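Local coordinates for cycloserine biosynthesis protein DcsG (Streptomyces lavendulae, PDB 6JIL), which catalyses the ATP-dependent cyclisation of O-ureido-D-serine to the antibiotic D-cycloserine, with magnesium as cofactor, at residues Leu4-Asp9 with Val52-Trp57; Asp188-Asp193 with Pro275-Thr280; Ala10-Ile15 with Pro56-Glu61; Phe48-Phe53 with Arg78-Met83; Arg27-Thr32 with Arg288-Leu293. All coordinates share one frame; numbering follows the deposited sequence.

Contact 1 (Leu4-Asp9 with Val52-Trp57); sequences LALVTD and VFRSPW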
# COMPACT_ATOMS: atom_id res chain seq x y z
N LEU A 4 -13.23 17.14 9.52
CA LEU A 4 -12.26 16.11 9.17
C LEU A 4 -11.55 16.44 7.87
O LEU A 4 -12.20 16.71 6.85
CB LEU A 4 -12.98 14.76 9.00
CG LEU A 4 -12.27 13.44 9.30
CD1 LEU A 4 -12.94 12.34 8.49
CD2 LEU A 4 -10.81 13.51 8.98
N ALA A 5 -10.22 16.42 7.89
CA ALA A 5 -9.44 16.70 6.69
C ALA A 5 -9.16 15.39 5.96
O ALA A 5 -8.72 14.42 6.58
CB ALA A 5 -8.14 17.39 7.05
N LEU A 6 -9.44 15.34 4.66
CA LEU A 6 -9.17 14.15 3.86
C LEU A 6 -8.04 14.59 2.92
O LEU A 6 -8.26 15.35 1.98
CB LEU A 6 -10.42 13.72 3.08
CG LEU A 6 -11.66 13.37 3.92
CD1 LEU A 6 -12.80 12.97 3.00
CD2 LEU A 6 -11.35 12.23 4.88
N VAL A 7 -6.83 14.12 3.19
CA VAL A 7 -5.66 14.52 2.42
C VAL A 7 -5.46 13.87 1.06
O VAL A 7 -5.53 12.65 0.91
CB VAL A 7 -4.37 14.31 3.24
CG1 VAL A 7 -3.17 14.92 2.50
CG2 VAL A 7 -4.52 14.96 4.61
N THR A 8 -5.17 14.71 0.08
CA THR A 8 -4.93 14.28 -1.29
C THR A 8 -3.92 15.27 -1.88
O THR A 8 -3.21 15.95 -1.14
CB THR A 8 -6.26 14.35 -2.12
OG1 THR A 8 -6.05 13.81 -3.44
CG2 THR A 8 -6.74 15.81 -2.25
N ASP A 9 -3.84 15.30 -3.20
CA ASP A 9 -2.99 16.26 -3.90
C ASP A 9 -3.54 16.37 -5.32
O ASP A 9 -4.11 15.41 -5.85
CB ASP A 9 -1.48 15.91 -3.82
CG ASP A 9 -1.08 14.64 -4.56
OD1 ASP A 9 -0.21 13.93 -4.01
OD2 ASP A 9 -1.59 14.35 -5.66
N VAL A 52 -7.08 12.46 7.87
CA VAL A 52 -7.00 11.13 7.28
C VAL A 52 -6.30 11.25 5.93
O VAL A 52 -6.64 12.11 5.10
CB VAL A 52 -8.39 10.49 7.04
CG1 VAL A 52 -8.26 9.26 6.15
CG2 VAL A 52 -9.01 10.09 8.36
N PHE A 53 -5.30 10.40 5.72
CA PHE A 53 -4.55 10.41 4.48
C PHE A 53 -5.24 9.50 3.48
O PHE A 53 -5.24 8.27 3.62
CB PHE A 53 -3.12 9.96 4.73
CG PHE A 53 -2.41 10.76 5.77
CD1 PHE A 53 -2.01 10.19 6.97
CD2 PHE A 53 -2.13 12.10 5.55
CE1 PHE A 53 -1.33 10.94 7.93
CE2 PHE A 53 -1.46 12.85 6.51
CZ PHE A 53 -1.06 12.26 7.70
N ARG A 54 -5.85 10.11 2.47
CA ARG A 54 -6.58 9.35 1.48
C ARG A 54 -5.82 9.09 0.20
O ARG A 54 -5.55 7.93 -0.14
CB ARG A 54 -7.90 10.07 1.16
CG ARG A 54 -8.91 10.00 2.30
CD ARG A 54 -9.17 8.56 2.66
NE ARG A 54 -9.39 7.81 1.43
CZ ARG A 54 -8.86 6.62 1.17
NH1 ARG A 54 -8.09 6.01 2.06
NH2 ARG A 54 -9.06 6.06 -0.02
N SER A 55 -5.44 10.15 -0.50
CA SER A 55 -4.74 9.98 -1.77
C SER A 55 -3.64 10.98 -2.11
O SER A 55 -3.64 11.55 -3.20
CB SER A 55 -5.76 9.96 -2.90
OG SER A 55 -6.58 11.12 -2.83
N PRO A 56 -2.69 11.22 -1.19
CA PRO A 56 -1.60 12.15 -1.45
C PRO A 56 -0.57 11.28 -2.16
O PRO A 56 0.59 11.20 -1.77
CB PRO A 56 -1.15 12.52 -0.05
CG PRO A 56 -1.23 11.20 0.64
CD PRO A 56 -2.54 10.62 0.16
N TRP A 57 -1.02 10.63 -3.22
CA TRP A 57 -0.17 9.67 -3.92
C TRP A 57 1.11 10.12 -4.60
O TRP A 57 1.89 9.27 -5.04
CB TRP A 57 -1.03 8.83 -4.86
CG TRP A 57 -2.08 8.05 -4.09
CD1 TRP A 57 -1.96 7.54 -2.82
CD2 TRP A 57 -3.39 7.70 -4.53
NE1 TRP A 57 -3.11 6.90 -2.45
CE2 TRP A 57 -4.01 6.98 -3.48
CE3 TRP A 57 -4.11 7.91 -5.71
CZ2 TRP A 57 -5.31 6.48 -3.58
CZ3 TRP A 57 -5.41 7.42 -5.81
CH2 TRP A 57 -5.99 6.71 -4.75
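Leu4 meets Val52 methyl to methyl, CD2 lying 3.9 Å from CG2 of the valine. Next along the strand, Ala5 takes part through its carbonyl, whose O accepts Val52 N at 2.9 Å. Leu6 lies side by side with Val52 and with the aliphatic part of Arg54, all three pointing the same way, and helix 19-28 packs on this face through Met19. Val7 turns to the opposite face, where CG2 sits 3.8 Å from Phe53 CD2 beneath helix 63-76; branched and aromatic side chains suit such a buried strand. Its N-H bonds to Val52 O at 2.8 Å, continuing the parallel ladder of the Rossmann-like N-terminal domain seen in ATP-grasp enzymes. Val7 O is gripped twice, by Arg54 N at 3.0 Å and by Ser55 N at 2.9 Å, because the chain turns at Arg54 (psi -62°) and presents two successive N-H groups to one oxygen. Thr8, its OG1 anti to the backbone N (chi1 -175°), brings that hydroxyl within 2.8 Å of Ser55 OG, which is also hydrogen-bonded to Asp16. Asp9 OD1 comes 3.3 Å from Pro56 C and is hydrogen-bonded to Thr58 OG1 and Trp38 NE1. The apolar packing along the strands thus gives way at its C-terminal end to a polar cluster, in which these bonds would favour a charged Asp9 carboxylate.

Contact 2 (Asp188-Asp193 with Pro275-Thr280); sequences DLTFFD and PSLNLT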
# COMPACT_ATOMS: atom_id res chain seq x y z
N ASP A 188 -7.24 -8.02 -3.86
CA ASP A 188 -7.07 -6.95 -2.88
C ASP A 188 -8.27 -6.87 -1.93
O ASP A 188 -9.37 -6.51 -2.35
CB ASP A 188 -6.89 -5.61 -3.61
CG ASP A 188 -5.61 -5.55 -4.44
OD1 ASP A 188 -4.95 -6.61 -4.63
OD2 ASP A 188 -5.25 -4.45 -4.92
N LEU A 189 -8.04 -7.21 -0.66
CA LEU A 189 -9.11 -7.20 0.34
C LEU A 189 -9.11 -5.93 1.19
O LEU A 189 -8.06 -5.48 1.65
CB LEU A 189 -8.99 -8.42 1.27
CG LEU A 189 -9.15 -9.84 0.71
CD1 LEU A 189 -7.97 -10.20 -0.18
CD2 LEU A 189 -9.25 -10.82 1.88
N THR A 190 -10.29 -5.37 1.40
CA THR A 190 -10.43 -4.16 2.19
C THR A 190 -11.07 -4.48 3.54
O THR A 190 -12.07 -5.18 3.61
CB THR A 190 -11.27 -3.13 1.45
OG1 THR A 190 -10.56 -2.69 0.29
CG2 THR A 190 -11.58 -1.95 2.34
N PHE A 191 -10.47 -3.95 4.60
CA PHE A 191 -10.96 -4.17 5.96
C PHE A 191 -11.26 -2.87 6.67
O PHE A 191 -10.60 -1.85 6.44
CB PHE A 191 -9.94 -4.94 6.79
CG PHE A 191 -9.86 -6.40 6.49
CD1 PHE A 191 -9.40 -6.85 5.27
CD2 PHE A 191 -10.21 -7.34 7.47
CE1 PHE A 191 -9.27 -8.22 5.02
CE2 PHE A 191 -10.09 -8.70 7.23
CZ PHE A 191 -9.61 -9.15 6.00
N PHE A 192 -12.25 -2.91 7.56
CA PHE A 192 -12.62 -1.75 8.36
C PHE A 192 -12.72 -2.19 9.81
O PHE A 192 -13.55 -3.03 10.16
CB PHE A 192 -13.94 -1.17 7.85
CG PHE A 192 -13.83 -0.55 6.48
CD1 PHE A 192 -14.59 -1.02 5.42
CD2 PHE A 192 -12.94 0.49 6.26
CE1 PHE A 192 -14.48 -0.46 4.16
CE2 PHE A 192 -12.82 1.06 4.99
CZ PHE A 192 -13.59 0.58 3.94
N ASP A 193 -11.85 -1.62 10.64
CA ASP A 193 -11.79 -1.95 12.06
C ASP A 193 -11.60 -3.45 12.33
O ASP A 193 -12.21 -4.01 13.23
CB ASP A 193 -13.04 -1.46 12.79
CG ASP A 193 -12.89 -0.05 13.31
OD1 ASP A 193 -11.74 0.45 13.30
OD2 ASP A 193 -13.90 0.56 13.73
N PRO A 275 -4.47 3.97 1.55
CA PRO A 275 -4.86 2.97 0.56
C PRO A 275 -6.03 3.29 -0.35
O PRO A 275 -6.97 4.00 0.03
CB PRO A 275 -5.21 1.78 1.42
CG PRO A 275 -5.94 2.46 2.56
CD PRO A 275 -4.99 3.61 2.88
N SER A 276 -5.96 2.76 -1.56
CA SER A 276 -7.07 2.88 -2.46
C SER A 276 -7.89 1.76 -1.82
O SER A 276 -7.36 0.67 -1.57
CB SER A 276 -6.66 2.49 -3.88
OG SER A 276 -7.78 2.05 -4.63
N LEU A 277 -9.15 2.02 -1.53
CA LEU A 277 -9.99 1.02 -0.87
C LEU A 277 -11.01 0.30 -1.76
O LEU A 277 -11.58 -0.70 -1.34
CB LEU A 277 -10.70 1.68 0.31
CG LEU A 277 -9.74 2.18 1.39
CD1 LEU A 277 -10.42 3.20 2.29
CD2 LEU A 277 -9.24 1.00 2.22
N ASN A 278 -11.23 0.80 -2.97
CA ASN A 278 -12.19 0.20 -3.91
C ASN A 278 -13.61 0.27 -3.38
O ASN A 278 -14.40 -0.67 -3.56
CB ASN A 278 -11.82 -1.26 -4.20
CG ASN A 278 -10.46 -1.40 -4.86
OD1 ASN A 278 -10.17 -0.75 -5.85
ND2 ASN A 278 -9.61 -2.26 -4.30
N LEU A 279 -13.94 1.38 -2.73
CA LEU A 279 -15.27 1.57 -2.16
C LEU A 279 -16.40 1.40 -3.17
O LEU A 279 -17.46 0.86 -2.84
CB LEU A 279 -15.38 2.97 -1.54
CG LEU A 279 -14.38 3.30 -0.42
CD1 LEU A 279 -14.66 4.71 0.11
CD2 LEU A 279 -14.50 2.27 0.70
N THR A 280 -16.18 1.85 -4.40
CA THR A 280 -17.21 1.77 -5.43
C THR A 280 -17.45 0.36 -5.98
O THR A 280 -18.30 0.17 -6.85
CB THR A 280 -16.89 2.74 -6.60
OG1 THR A 280 -15.67 2.34 -7.25
CG2 THR A 280 -16.71 4.16 -6.06
O HOH W 1 -10.38 -3.92 -2.05
O HOH W 2 -6.82 -2.03 -4.92
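Thr190 and Leu277 join strand 186-192, the middle strand of an antiparallel sheet in the ATP-grasp region, to the loop that leads from strand 265-271 to helix 285-296. The close-packed part lies around these two residues. With chi1 at -67°, Thr190 OG1 stands beside its own backbone N and donates to Leu277 O at 2.8 Å, tilted 27° from the carbonyl plane; His198 NE2 is a second partner of that oxygen. The other branch of the threonine, CG2, touches Leu277 CD2 at 3.8 Å, so threonine, with a hydroxyl and a methyl on one carbon, serves both a polar and an apolar contact. Farther along, the edge of the Phe192 ring takes two leucine methyls near its plane: Leu279 CD2 is 3.8 Å from CZ, and Leu277 CD1 is 4.2 Å from CE2. Toward Asp188 direct packing gives way to water. Asn278, whose positive phi (64°) asparagine tolerates well, turns OD1 to Arg220, a probable active-site residue, and ND2 to two waters. One of these accepts from Asn278 ND2 at 2.9 Å and donates both to Asp188 O and to Thr190 OG1. The other water takes a second N-H of Asn278 ND2 and donates to Asp188 OD2, 2.9 Å away.

Contact 3 (Ala10-Ile15 with Pro56-Glu61); sequences AVSLPI and PWTWAE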
# COMPACT_ATOMS: atom_id res chain seq x y z
N ALA A 10 -3.42 17.55 -5.92
CA ALA A 10 -3.97 17.81 -7.24
C ALA A 10 -3.79 16.71 -8.28
O ALA A 10 -4.75 16.32 -8.94
CB ALA A 10 -3.41 19.13 -7.78
N VAL A 11 -2.57 16.21 -8.41
CA VAL A 11 -2.29 15.17 -9.40
C VAL A 11 -3.04 13.86 -9.15
O VAL A 11 -3.44 13.18 -10.08
CB VAL A 11 -0.78 14.86 -9.46
CG1 VAL A 11 -0.51 13.70 -10.40
CG2 VAL A 11 -0.00 16.10 -9.91
N SER A 12 -3.22 13.53 -7.88
CA SER A 12 -3.86 12.28 -7.50
C SER A 12 -5.37 12.29 -7.34
O SER A 12 -6.01 11.26 -7.50
CB SER A 12 -3.23 11.78 -6.20
OG SER A 12 -1.82 11.71 -6.33
N LEU A 13 -5.94 13.45 -7.03
CA LEU A 13 -7.37 13.54 -6.82
C LEU A 13 -8.23 12.94 -7.96
O LEU A 13 -9.28 12.36 -7.70
CB LEU A 13 -7.78 14.99 -6.57
CG LEU A 13 -9.22 15.17 -6.09
CD1 LEU A 13 -9.43 14.38 -4.81
CD2 LEU A 13 -9.51 16.65 -5.86
N PRO A 14 -7.79 13.09 -9.22
CA PRO A 14 -8.56 12.55 -10.35
C PRO A 14 -8.64 11.03 -10.40
O PRO A 14 -9.54 10.48 -11.04
CB PRO A 14 -7.83 13.12 -11.56
CG PRO A 14 -7.32 14.43 -11.06
CD PRO A 14 -6.77 14.04 -9.70
N ILE A 15 -7.71 10.34 -9.76
CA ILE A 15 -7.76 8.88 -9.77
C ILE A 15 -8.14 8.30 -8.41
O ILE A 15 -7.96 7.12 -8.17
CB ILE A 15 -6.41 8.28 -10.21
CG1 ILE A 15 -5.31 8.67 -9.22
CG2 ILE A 15 -6.08 8.75 -11.62
CD1 ILE A 15 -4.06 7.83 -9.32
N PRO A 56 -2.69 11.22 -1.19
CA PRO A 56 -1.60 12.15 -1.45
C PRO A 56 -0.57 11.28 -2.16
O PRO A 56 0.59 11.20 -1.77
CB PRO A 56 -1.15 12.52 -0.05
CG PRO A 56 -1.23 11.20 0.64
CD PRO A 56 -2.54 10.62 0.16
N TRP A 57 -1.02 10.63 -3.22
CA TRP A 57 -0.17 9.67 -3.92
C TRP A 57 1.11 10.12 -4.60
O TRP A 57 1.89 9.27 -5.04
CB TRP A 57 -1.03 8.83 -4.86
CG TRP A 57 -2.08 8.05 -4.09
CD1 TRP A 57 -1.96 7.54 -2.82
CD2 TRP A 57 -3.39 7.70 -4.53
NE1 TRP A 57 -3.11 6.90 -2.45
CE2 TRP A 57 -4.01 6.98 -3.48
CE3 TRP A 57 -4.11 7.91 -5.71
CZ2 TRP A 57 -5.31 6.48 -3.58
CZ3 TRP A 57 -5.41 7.42 -5.81
CH2 TRP A 57 -5.99 6.71 -4.75
N THR A 58 1.35 11.42 -4.67
CA THR A 58 2.60 11.86 -5.28
C THR A 58 3.70 11.75 -4.22
O THR A 58 4.85 12.12 -4.47
CB THR A 58 2.53 13.33 -5.80
OG1 THR A 58 2.20 14.22 -4.73
CG2 THR A 58 1.49 13.44 -6.90
N TRP A 59 3.35 11.23 -3.05
CA TRP A 59 4.35 11.08 -1.99
C TRP A 59 5.43 10.13 -2.49
O TRP A 59 6.57 10.18 -2.03
CB TRP A 59 3.73 10.51 -0.70
CG TRP A 59 3.28 9.07 -0.79
CD1 TRP A 59 2.02 8.62 -1.07
CD2 TRP A 59 4.09 7.91 -0.61
NE1 TRP A 59 2.00 7.24 -1.09
CE2 TRP A 59 3.26 6.78 -0.82
CE3 TRP A 59 5.45 7.70 -0.31
CZ2 TRP A 59 3.74 5.47 -0.73
CZ3 TRP A 59 5.92 6.40 -0.22
CH2 TRP A 59 5.07 5.30 -0.43
N ALA A 60 5.05 9.27 -3.44
CA ALA A 60 5.98 8.31 -4.02
C ALA A 60 7.09 9.01 -4.80
O ALA A 60 8.12 8.41 -5.09
CB ALA A 60 5.24 7.35 -4.94
N GLU A 61 6.86 10.27 -5.15
CA GLU A 61 7.84 11.07 -5.90
C GLU A 61 8.69 11.90 -4.95
O GLU A 61 9.79 12.32 -5.30
CB GLU A 61 7.14 12.01 -6.87
CG GLU A 61 6.70 11.34 -8.15
CD GLU A 61 5.74 12.21 -8.93
OE1 GLU A 61 6.03 13.41 -9.10
OE2 GLU A 61 4.70 11.68 -9.37
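Ile15 and Trp57 cross obliquely, the isoleucine bringing its longer branch to the six-membered ring of the indole. CD1 lies 3.6 Å from Trp57 CE3, and a chi1 of 62° places CG1, equally close to Trp57 CZ3, between the backbone N and the carbonyl carbon of Ile15. The carbonyl O of the same residue comes in at the rim, in the plane of the ring, 3.5 Å from CZ3, where polarised ring C-H groups suit an oxygen. Both segments are loops that follow neighbouring parallel strands, 4-8 and 50-55, at their C-terminal ends, the usual place for functional loops in a Rossmann-like domain; from Trp57 the chain winds into a short 3-10 segment. Ser12, small enough for the closest backbone approach, puts OG in van der Waals contact with Trp57 CB at 3.3 Å; that hydroxyl is hydrogen-bonded to Asp9 OD2. On the outer side Val11 CB rests on Thr58 CG2 at 3.7 Å, the two side chains meeting at a slant. Trp57, whose side chain lies about 5 Å from that of the magnesium ligand Glu271, is held at NE1 by a hydrogen bond to Glu274 O.

Contact 4 (Phe48-Phe53 with Arg78-Met83); sequences FEAVVF and RLITPM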
# COMPACT_ATOMS: atom_id res chain seq x y z
N PHE A 48 -8.55 21.43 12.00
CA PHE A 48 -9.19 20.12 12.00
C PHE A 48 -9.15 19.35 13.32
O PHE A 48 -8.24 19.50 14.13
CB PHE A 48 -8.58 19.23 10.91
CG PHE A 48 -8.57 19.87 9.56
CD1 PHE A 48 -7.41 20.45 9.06
CD2 PHE A 48 -9.72 19.90 8.79
CE1 PHE A 48 -7.41 21.06 7.81
CE2 PHE A 48 -9.73 20.51 7.54
CZ PHE A 48 -8.58 21.10 7.05
N GLU A 49 -10.17 18.52 13.52
CA GLU A 49 -10.29 17.69 14.71
C GLU A 49 -9.31 16.55 14.49
O GLU A 49 -8.61 16.12 15.40
CB GLU A 49 -11.71 17.11 14.80
CG GLU A 49 -12.12 16.67 16.19
CD GLU A 49 -12.64 17.83 17.03
OE1 GLU A 49 -12.88 17.64 18.24
OE2 GLU A 49 -12.82 18.94 16.46
N ALA A 50 -9.27 16.07 13.26
CA ALA A 50 -8.38 14.99 12.88
C ALA A 50 -8.09 15.05 11.38
O ALA A 50 -8.71 15.82 10.65
CB ALA A 50 -8.99 13.64 13.23
N VAL A 51 -7.15 14.23 10.95
CA VAL A 51 -6.75 14.17 9.56
C VAL A 51 -6.66 12.72 9.11
O VAL A 51 -6.24 11.85 9.87
CB VAL A 51 -5.37 14.85 9.37
CG1 VAL A 51 -4.82 14.56 7.99
CG2 VAL A 51 -5.52 16.36 9.55
N VAL A 52 -7.08 12.46 7.87
CA VAL A 52 -7.00 11.13 7.28
C VAL A 52 -6.30 11.25 5.93
O VAL A 52 -6.64 12.11 5.10
CB VAL A 52 -8.39 10.49 7.04
CG1 VAL A 52 -8.26 9.26 6.15
CG2 VAL A 52 -9.01 10.09 8.36
N PHE A 53 -5.30 10.40 5.72
CA PHE A 53 -4.55 10.41 4.48
C PHE A 53 -5.24 9.50 3.48
O PHE A 53 -5.24 8.27 3.62
CB PHE A 53 -3.12 9.96 4.73
CG PHE A 53 -2.41 10.76 5.77
CD1 PHE A 53 -2.01 10.19 6.97
CD2 PHE A 53 -2.13 12.10 5.55
CE1 PHE A 53 -1.33 10.94 7.93
CE2 PHE A 53 -1.46 12.85 6.51
CZ PHE A 53 -1.06 12.26 7.70
N ARG A 78 -4.80 15.90 15.44
CA ARG A 78 -4.74 14.44 15.56
C ARG A 78 -4.75 13.68 14.23
O ARG A 78 -5.59 13.92 13.36
CB ARG A 78 -5.91 13.95 16.42
CG ARG A 78 -5.99 12.44 16.52
CD ARG A 78 -7.35 11.96 17.01
NE ARG A 78 -7.46 10.51 16.95
CZ ARG A 78 -8.56 9.82 17.22
NH1 ARG A 78 -9.66 10.46 17.59
NH2 ARG A 78 -8.56 8.49 17.13
N LEU A 79 -3.83 12.74 14.08
CA LEU A 79 -3.77 11.92 12.87
C LEU A 79 -4.47 10.59 13.17
O LEU A 79 -4.13 9.92 14.14
CB LEU A 79 -2.33 11.65 12.46
CG LEU A 79 -1.43 12.85 12.16
CD1 LEU A 79 -0.03 12.35 11.91
CD2 LEU A 79 -1.96 13.61 10.94
N ILE A 80 -5.44 10.21 12.35
CA ILE A 80 -6.14 8.94 12.56
C ILE A 80 -5.09 7.82 12.53
O ILE A 80 -5.15 6.88 13.32
CB ILE A 80 -7.21 8.68 11.48
CG1 ILE A 80 -8.30 9.76 11.58
CG2 ILE A 80 -7.83 7.31 11.67
CD1 ILE A 80 -8.92 9.88 12.96
N THR A 81 -4.14 7.93 11.60
CA THR A 81 -3.05 6.96 11.51
C THR A 81 -1.85 7.71 12.09
O THR A 81 -1.25 8.53 11.40
CB THR A 81 -2.74 6.56 10.05
OG1 THR A 81 -2.48 7.73 9.27
CG2 THR A 81 -3.91 5.79 9.45
N PRO A 82 -1.52 7.45 13.37
CA PRO A 82 -0.39 8.11 14.04
C PRO A 82 0.94 7.86 13.33
O PRO A 82 1.09 6.87 12.61
CB PRO A 82 -0.43 7.52 15.45
CG PRO A 82 -1.04 6.16 15.23
CD PRO A 82 -2.15 6.47 14.26
N MSE A 83 1.89 8.76 13.54
CA MSE A 83 3.20 8.68 12.89
C MSE A 83 3.88 7.32 12.85
O MSE A 83 4.33 6.89 11.79
CB MSE A 83 4.14 9.73 13.49
CG MSE A 83 3.73 11.14 13.13
SE MSE A 83 3.82 11.46 11.21
CE MSE A 83 2.16 10.69 10.65
O HOH W 3 -4.80 8.34 7.35
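Val51 pairs with Leu79 in parallel register: its N bonds to Arg78 O at 2.9 Å, a bent bond (134° at the hydrogen), and its O receives Ile80 N at 3.1 Å in an almost straight one (174°). This closes the beta-alpha-beta unit of strand 50-55, helix 63-76 and strand 78-79, placing the short strand at the sheet edge. On one face Ile80 spans two residues, CG1 packing tightly against Val52 CG2 at 3.3 Å and CD1 touching the small Ala50 CB at 3.8 Å. That same CD1 sits over the centre of the Arg78 guanidinium, whose NH1 is hydrogen-bonded to Arg296 O. On the other face Leu79 CD2 reaches both Val51 CB and Phe53 CZ, the latter at 3.6 Å. Thr81 OG1 approaches the edge of the Phe53 ring, 3.4 Å from CD1. Beyond Ile80 the two segments diverge, and a water accepts Phe53 N at 2.7 Å; the same water lies 3.1 Å from Thr81 OG1. Solvent thus satisfies a backbone N-H where the pairing of the two strands has ended.

Contact 5 (Arg27-Thr32 with Arg288-Leu293); sequences RTVGIT and RFAQAL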
# COMPACT_ATOMS: atom_id res chain seq x y z
N ARG A 27 -21.09 12.34 5.06
CA ARG A 27 -22.29 13.15 5.18
C ARG A 27 -23.34 12.35 5.95
O ARG A 27 -24.03 12.88 6.81
CB ARG A 27 -22.81 13.50 3.78
CG ARG A 27 -23.85 14.60 3.71
CD ARG A 27 -24.51 14.63 2.32
NE ARG A 27 -23.51 14.73 1.26
CZ ARG A 27 -22.81 15.82 0.98
NH1 ARG A 27 -23.00 16.93 1.69
NH2 ARG A 27 -21.89 15.81 0.02
N THR A 28 -23.44 11.06 5.64
CA THR A 28 -24.42 10.20 6.30
C THR A 28 -24.11 9.95 7.78
O THR A 28 -25.03 9.72 8.56
CB THR A 28 -24.58 8.85 5.56
OG1 THR A 28 -23.38 8.08 5.67
CG2 THR A 28 -24.88 9.07 4.08
N VAL A 29 -22.85 9.98 8.18
CA VAL A 29 -22.54 9.77 9.59
C VAL A 29 -22.30 11.10 10.31
O VAL A 29 -21.70 11.15 11.37
CB VAL A 29 -21.31 8.84 9.77
CG1 VAL A 29 -21.60 7.48 9.13
CG2 VAL A 29 -20.07 9.47 9.19
N GLY A 30 -22.79 12.17 9.70
CA GLY A 30 -22.68 13.50 10.28
C GLY A 30 -21.34 14.20 10.36
O GLY A 30 -21.25 15.27 10.96
N ILE A 31 -20.28 13.65 9.76
CA ILE A 31 -19.00 14.32 9.84
C ILE A 31 -18.72 15.25 8.66
O ILE A 31 -18.95 14.91 7.50
CB ILE A 31 -17.84 13.32 10.06
CG1 ILE A 31 -17.89 12.19 9.04
CG2 ILE A 31 -17.94 12.71 11.45
CD1 ILE A 31 -16.97 11.03 9.39
N THR A 32 -18.25 16.45 8.99
CA THR A 32 -17.93 17.46 7.99
C THR A 32 -16.51 17.22 7.54
O THR A 32 -15.57 17.34 8.32
CB THR A 32 -18.01 18.88 8.59
OG1 THR A 32 -19.16 18.98 9.43
CG2 THR A 32 -18.11 19.91 7.48
N ARG A 288 -19.22 1.75 5.87
CA ARG A 288 -18.45 1.08 6.91
C ARG A 288 -17.20 1.90 7.24
O ARG A 288 -16.72 1.88 8.37
CB ARG A 288 -18.02 -0.31 6.46
CG ARG A 288 -19.14 -1.22 6.03
CD ARG A 288 -18.63 -2.62 5.99
NE ARG A 288 -19.59 -3.57 5.46
CZ ARG A 288 -19.51 -4.88 5.64
NH1 ARG A 288 -18.51 -5.40 6.36
NH2 ARG A 288 -20.42 -5.68 5.10
N PHE A 289 -16.68 2.60 6.25
CA PHE A 289 -15.49 3.41 6.46
C PHE A 289 -15.87 4.65 7.28
O PHE A 289 -15.23 4.96 8.28
CB PHE A 289 -14.88 3.81 5.12
CG PHE A 289 -13.55 4.47 5.23
CD1 PHE A 289 -12.84 4.45 6.43
CD2 PHE A 289 -12.98 5.09 4.13
CE1 PHE A 289 -11.59 5.04 6.53
CE2 PHE A 289 -11.73 5.69 4.21
CZ PHE A 289 -11.03 5.66 5.42
N ALA A 290 -16.93 5.33 6.86
CA ALA A 290 -17.38 6.52 7.56
C ALA A 290 -17.77 6.18 9.00
O ALA A 290 -17.49 6.95 9.92
CB ALA A 290 -18.57 7.14 6.84
N GLN A 291 -18.41 5.04 9.20
CA GLN A 291 -18.81 4.64 10.54
C GLN A 291 -17.59 4.40 11.42
O GLN A 291 -17.56 4.85 12.57
CB GLN A 291 -19.70 3.40 10.50
CG GLN A 291 -21.12 3.69 10.02
CD GLN A 291 -22.00 2.45 9.98
OE1 GLN A 291 -21.73 1.51 9.23
NE2 GLN A 291 -23.05 2.45 10.78
N ALA A 292 -16.60 3.70 10.89
CA ALA A 292 -15.37 3.43 11.62
C ALA A 292 -14.74 4.76 12.00
O ALA A 292 -14.24 4.93 13.12
CB ALA A 292 -14.41 2.62 10.76
N LEU A 293 -14.76 5.72 11.07
CA LEU A 293 -14.19 7.04 11.34
C LEU A 293 -15.03 7.76 12.39
O LEU A 293 -14.49 8.48 13.22
CB LEU A 293 -14.12 7.88 10.06
CG LEU A 293 -13.05 7.51 9.03
CD1 LEU A 293 -13.12 8.46 7.85
CD2 LEU A 293 -11.68 7.60 9.67
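Val29 sets both of its methyls against Ala290, CG2 at 3.6 Å and CG1 at 3.8 Å from the alanine CB. Alanine's single methyl keeps the helix surface low here, and the valine comes close to the backbone, with Val29 CG2 3.7 Å from Ala290 O. CG1 also meets the aliphatic start of Gln291, 3.9 Å from CG, where the two side chains cross at about a right angle; beyond CG the glutamine chain is extended, as suits an exposed position. Ile31 adds the second patch: its CD1 makes a looser apolar contact with Leu293 CB at 4.3 Å and passes 4.1 Å from Ala290 O. What positions Val29 and Ile31 is the way helix 19-28 ends. Gly30, with phi at 71°, is the C-prime residue of a Schellman motif in which Ile31 N turns back to Cys26 O and Gly30 N to Arg27 O, and glycine is the residue that takes up positive phi most easily. The reversal carries the chain on to Thr32, whose backbone is hydrogen-bonded to Leu4. Away from the annotated sites, the contact lays the turn that follows helix 19-28 against helix 285-296, which also reaches the N-terminal sheet through Leu293 on Val52 and Phe289 on Arg54, and meets Phe192 through Phe289.

Overall arrangement
Contacts 1 and 4, with centres 10 Å apart, share strand 50-55 and together join three of the four strands of the N-terminal parallel sheet. The centre of contact 3 is about 9 Å from that of contact 1; it shares Pro56 and Trp57 with it, continuing from the same two strands into the loops beyond them. Contact 2 comes later in the sequence, on the antiparallel sheet of the ATP-grasp region, yet it touches contact 1 where Arg54 NH2 reaches Pro275 O. Contact 5 pairs an early segment with one near the C-terminus, and its helix 285-296 packs against contacts 1, 2 and 4. Contacts 1 and 2 thus join the N-terminal domain to the ATP-grasp region close to the active site, and contact 5 joins them again away from it.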